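Side-chain contacts in choline kinase (Cryptosporidium parvum, PDB 3MES), which probably phosphorylates choline, and perhaps ethanolamine, using ATP, as expected of a magnesium-dependent choline/ethanolamine kinase: residues 178-181 / 182-186; 336-339 / 340-343. All blocks are in the same frame, centred on the assembly; numbering follows the deposited sequence.

Contact 1: 178-181 / 182-186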
loop_
_atom_site.group_PDB
_atom_site.type_symbol
_atom_site.label_atom_id
_atom_site.label_comp_id
_atom_site.label_asym_id
_atom_site.label_seq_id
_atom_site.Cartn_x
_atom_site.Cartn_y
_atom_site.Cartn_z
ATOM N N LEU B 178 6.734 1.028 -10.772
ATOM C CA LEU B 178 6.697 1.687 -12.069
ATOM C C LEU B 178 8.109 1.854 -12.624
ATOM O O LEU B 178 8.326 1.790 -13.833
ATOM C CB LEU B 178 6.000 3.045 -11.934
ATOM C CG LEU B 178 5.746 3.890 -13.184
ATOM C CD1 LEU B 178 6.780 4.992 -13.327
ATOM C CD2 LEU B 178 5.673 3.019 -14.440
ATOM N N HIS B 179 9.069 2.049 -11.727
ATOM C CA HIS B 179 10.450 2.299 -12.115
ATOM C C HIS B 179 11.140 1.097 -12.758
ATOM O O HIS B 179 11.977 1.262 -13.643
ATOM C CB HIS B 179 11.249 2.783 -10.904
ATOM C CG HIS B 179 11.141 4.255 -10.661
ATOM N ND1 HIS B 179 12.118 4.977 -10.009
ATOM C CD2 HIS B 179 10.184 5.148 -11.008
ATOM C CE1 HIS B 179 11.759 6.247 -9.950
ATOM N NE2 HIS B 179 10.589 6.377 -10.549
ATOM N N ILE B 180 10.787 -0.108 -12.321
ATOM C CA ILE B 180 11.498 -1.313 -12.755
ATOM C C ILE B 180 11.053 -1.872 -14.112
ATOM O O ILE B 180 11.706 -2.759 -14.660
ATOM C CB ILE B 180 11.416 -2.435 -11.690
ATOM C CG1 ILE B 180 9.965 -2.688 -11.278
ATOM C CG2 ILE B 180 12.253 -2.090 -10.476
ATOM C CD1 ILE B 180 9.199 -3.554 -12.248
ATOM N N ILE B 181 9.957 -1.354 -14.657
ATOM C CA ILE B 181 9.396 -1.908 -15.891
ATOM C C ILE B 181 10.383 -1.936 -17.060
ATOM O O ILE B 181 10.317 -2.825 -17.908
ATOM C CB ILE B 181 8.110 -1.171 -16.330
ATOM C CG1 ILE B 181 8.417 0.291 -16.665
ATOM C CG2 ILE B 181 7.035 -1.287 -15.258
ATOM C CD1 ILE B 181 7.187 1.122 -16.968
ATOM N N ASN B 182 11.297 -0.968 -17.104
ATOM C CA ASN B 182 12.241 -0.880 -18.216
ATOM C C ASN B 182 13.396 -1.872 -18.103
ATOM O O ASN B 182 14.243 -1.949 -18.992
ATOM C CB ASN B 182 12.784 0.545 -18.372
ATOM C CG ASN B 182 13.711 0.946 -17.239
ATOM O OD1 ASN B 182 14.826 1.418 -17.469
ATOM N ND2 ASN B 182 13.254 0.755 -16.008
ATOM N N SER B 183 13.434 -2.633 -17.015
ATOM C CA SER B 183 14.503 -3.613 -16.836
ATOM C C SER B 183 13.969 -4.988 -16.462
ATOM O O SER B 183 14.674 -5.984 -16.584
ATOM C CB SER B 183 15.516 -3.136 -15.790
ATOM O OG SER B 183 14.954 -3.146 -14.490
ATOM N N LYS B 184 12.720 -5.043 -16.012
ATOM C CA LYS B 184 12.130 -6.309 -15.597
ATOM C C LYS B 184 10.893 -6.685 -16.408
ATOM O O LYS B 184 10.038 -7.434 -15.935
ATOM C CB LYS B 184 11.796 -6.282 -14.104
ATOM C CG LYS B 184 13.015 -6.144 -13.207
ATOM C CD LYS B 184 12.629 -6.190 -11.740
ATOM C CE LYS B 184 13.860 -6.206 -10.847
ATOM N NZ LYS B 184 13.492 -6.179 -9.403
ATOM N N ARG B 185 10.801 -6.172 -17.631
ATOM C CA ARG B 185 9.675 -6.507 -18.501
ATOM C C ARG B 185 10.118 -6.790 -19.931
ATOM O O ARG B 185 10.714 -5.940 -20.590
ATOM C CB ARG B 185 8.617 -5.401 -18.486
ATOM C CG ARG B 185 7.889 -5.254 -17.164
ATOM C CD ARG B 185 6.589 -4.488 -17.338
ATOM N NE ARG B 185 5.580 -5.279 -18.035
ATOM C CZ ARG B 185 4.612 -5.956 -17.424
ATOM N NH1 ARG B 185 4.521 -5.933 -16.101
ATOM N NH2 ARG B 185 3.734 -6.653 -18.134
ATOM N N ALA B 186 9.819 -7.991 -20.408
ATOM C CA ALA B 186 10.182 -8.381 -21.762
ATOM C C ALA B 186 9.403 -7.574 -22.798
ATOM O O ALA B 186 9.883 -7.351 -23.908
ATOM C CB ALA B 186 9.960 -9.875 -21.964
#
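I180 and I181 meet K184 and R185 in the turn where the chain leaves helix 165-179 for a loop. The carbonyl of I180 holds the turn together. Its O takes K184 N at 2.8 Å, a helix-like i to i+4 bond with the donor nearly in line with the C=O. S183 N reaches the same oxygen at 2.9 Å, from above the carbonyl plane. S183 OG adds a third bond to I180 O at 3.3 Å. It can do so because chi1 (70°) sets the hydroxyl between the backbone N and the carbonyl carbon.

The side chains pack in two pairs. The extended chain of K184 passes I180, with CD 3.9 Å from I180 CB, and its NZ goes on to the backbone O of T341. R185 turns back over I181. Its CD lies 3.8 Å from both CB and CG2 of I181, and its bent chain then carries the guanidinium to a salt bridge with D187. I181 itself is buried against L130, I135 and F264. N182 folds back toward H179, where its ND2 lies 2.7 Å from H179 O, at an angle too poor for a hydrogen bond.

Contact 2: 336-339 / 340-343; sequences VYLS and QTLQ
Y337 and T341, one helical turn apart, make the one CH-pi contact here. The methyl CG2 of T341 sits over a face of the Y337 ring, 3.7 Å from the ring centroid and 19° off the normal. It is offset toward the rim, nearest CZ at 3.6 Å. The Y337 ring swings alongside the helix because CG is anti to the backbone N (chi1 172°). Its hydroxyl bonds to H179.

Apolar packing is looser. L338 CD2 approaches L342 CD1 at 4.2 Å, and both leucines touch I352 of helix 351-362.

The backbone bonds are those of a helix near its end. T341 N binds Y337 O at 2.8 Å and L342 N binds L338 O at 2.7 Å. Q340 N pairs with V336 O and, weakly, with Y337 O. The last bond, Q343 N to S339 O, is weak and bent, with an N-H...O angle of 117°.

A side-chain bond spans the final turn: Q343 NE2 donates to Q340 O at 2.9 Å, in the carbonyl plane and on a lone pair. S339 OG binds S335 O and V346 N, and S339 also packs on H166 of the second subunit.

With Q343 taking a positive phi just after the last turn, the arrangement is typical of the C-terminal end of an alpha-helix, here helix 327-342.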
loop_
_atom_site.group_PDB
_atom_site.type_symbol
_atom_site.label_atom_id
_atom_site.label_comp_id
_atom_site.label_asym_id
_atom_site.label_seq_id
_atom_site.Cartn_x
_atom_site.Cartn_y
_atom_site.Cartn_z
ATOM N N VAL B 336 11.797 1.618 1.528
ATOM C CA VAL B 336 10.666 0.902 0.952
ATOM C C VAL B 336 10.805 0.825 -0.563
ATOM O O VAL B 336 10.517 -0.205 -1.173
ATOM C CB VAL B 336 9.329 1.579 1.306
ATOM C CG1 VAL B 336 8.174 0.869 0.614
ATOM C CG2 VAL B 336 9.127 1.599 2.813
ATOM N N TYR B 337 11.247 1.926 -1.162
ATOM C CA TYR B 337 11.476 1.989 -2.601
ATOM C C TYR B 337 12.419 0.876 -3.044
ATOM O O TYR B 337 12.086 0.074 -3.920
ATOM C CB TYR B 337 12.052 3.358 -2.987
ATOM C CG TYR B 337 12.500 3.458 -4.432
ATOM C CD1 TYR B 337 11.603 3.812 -5.435
ATOM C CD2 TYR B 337 13.816 3.199 -4.791
ATOM C CE1 TYR B 337 12.006 3.902 -6.753
ATOM C CE2 TYR B 337 14.227 3.286 -6.107
ATOM C CZ TYR B 337 13.318 3.639 -7.085
ATOM O OH TYR B 337 13.724 3.728 -8.399
ATOM N N LEU B 338 13.596 0.829 -2.425
ATOM C CA LEU B 338 14.617 -0.152 -2.778
ATOM C C LEU B 338 14.169 -1.580 -2.493
ATOM O O LEU B 338 14.486 -2.500 -3.248
ATOM C CB LEU B 338 15.924 0.146 -2.041
ATOM C CG LEU B 338 16.649 1.414 -2.493
ATOM C CD1 LEU B 338 17.818 1.730 -1.570
ATOM C CD2 LEU B 338 17.116 1.264 -3.932
ATOM N N SER B 339 13.441 -1.766 -1.397
ATOM C CA SER B 339 12.889 -3.071 -1.081
ATOM C C SER B 339 12.016 -3.533 -2.240
ATOM O O SER B 339 11.967 -4.719 -2.558
ATOM C CB SER B 339 12.076 -3.022 0.214
ATOM O OG SER B 339 12.899 -2.684 1.319
ATOM N N GLN B 340 11.341 -2.580 -2.873
ATOM C CA GLN B 340 10.449 -2.872 -3.987
ATOM C C GLN B 340 11.224 -3.116 -5.280
ATOM O O GLN B 340 10.994 -4.114 -5.965
ATOM C CB GLN B 340 9.437 -1.736 -4.169
ATOM C CG GLN B 340 8.613 -1.811 -5.451
ATOM C CD GLN B 340 7.602 -2.940 -5.445
ATOM O OE1 GLN B 340 7.940 -4.095 -5.704
ATOM N NE2 GLN B 340 6.349 -2.610 -5.155
ATOM N N THR B 341 12.147 -2.214 -5.610
ATOM C CA THR B 341 12.906 -2.337 -6.856
ATOM C C THR B 341 13.888 -3.506 -6.814
ATOM O O THR B 341 14.087 -4.195 -7.817
ATOM C CB THR B 341 13.668 -1.040 -7.214
ATOM O OG1 THR B 341 14.679 -0.780 -6.231
ATOM C CG2 THR B 341 12.717 0.144 -7.291
ATOM N N LEU B 342 14.492 -3.732 -5.652
ATOM C CA LEU B 342 15.490 -4.788 -5.505
ATOM C C LEU B 342 14.887 -6.096 -5.000
ATOM O O LEU B 342 15.500 -7.156 -5.118
ATOM C CB LEU B 342 16.619 -4.332 -4.574
ATOM C CG LEU B 342 17.478 -3.166 -5.071
ATOM C CD1 LEU B 342 18.461 -2.718 -3.998
ATOM C CD2 LEU B 342 18.212 -3.541 -6.349
ATOM N N GLN B 343 13.686 -6.022 -4.436
ATOM C CA GLN B 343 13.027 -7.206 -3.894
ATOM C C GLN B 343 13.841 -7.847 -2.769
ATOM O O GLN B 343 13.928 -9.072 -2.672
ATOM C CB GLN B 343 12.763 -8.229 -5.000
ATOM C CG GLN B 343 11.660 -7.822 -5.964
ATOM C CD GLN B 343 10.307 -7.735 -5.287
ATOM O OE1 GLN B 343 9.913 -8.635 -4.547
ATOM N NE2 GLN B 343 9.589 -6.651 -5.537
#

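In the fold
Contact 1 comes first along the chain, where helix 165-179 runs out into the following loop. Contact 2 follows much later, in the last turns of helix 327-342. Their centres are about 13 Å apart, on the same side of the chain's centre. The two contacts touch directly. I180 CG2 packs on T341 CA at 3.7 Å. Two polar ties, from the H179 ring and the K184 amine, flank this packing and are probable hydrogen bonds. Together they join two helices that are distant in sequence. Both contacts lie away from the nucleotide and ligand sites. Contact 2 also borders the second subunit; contact 1 does not.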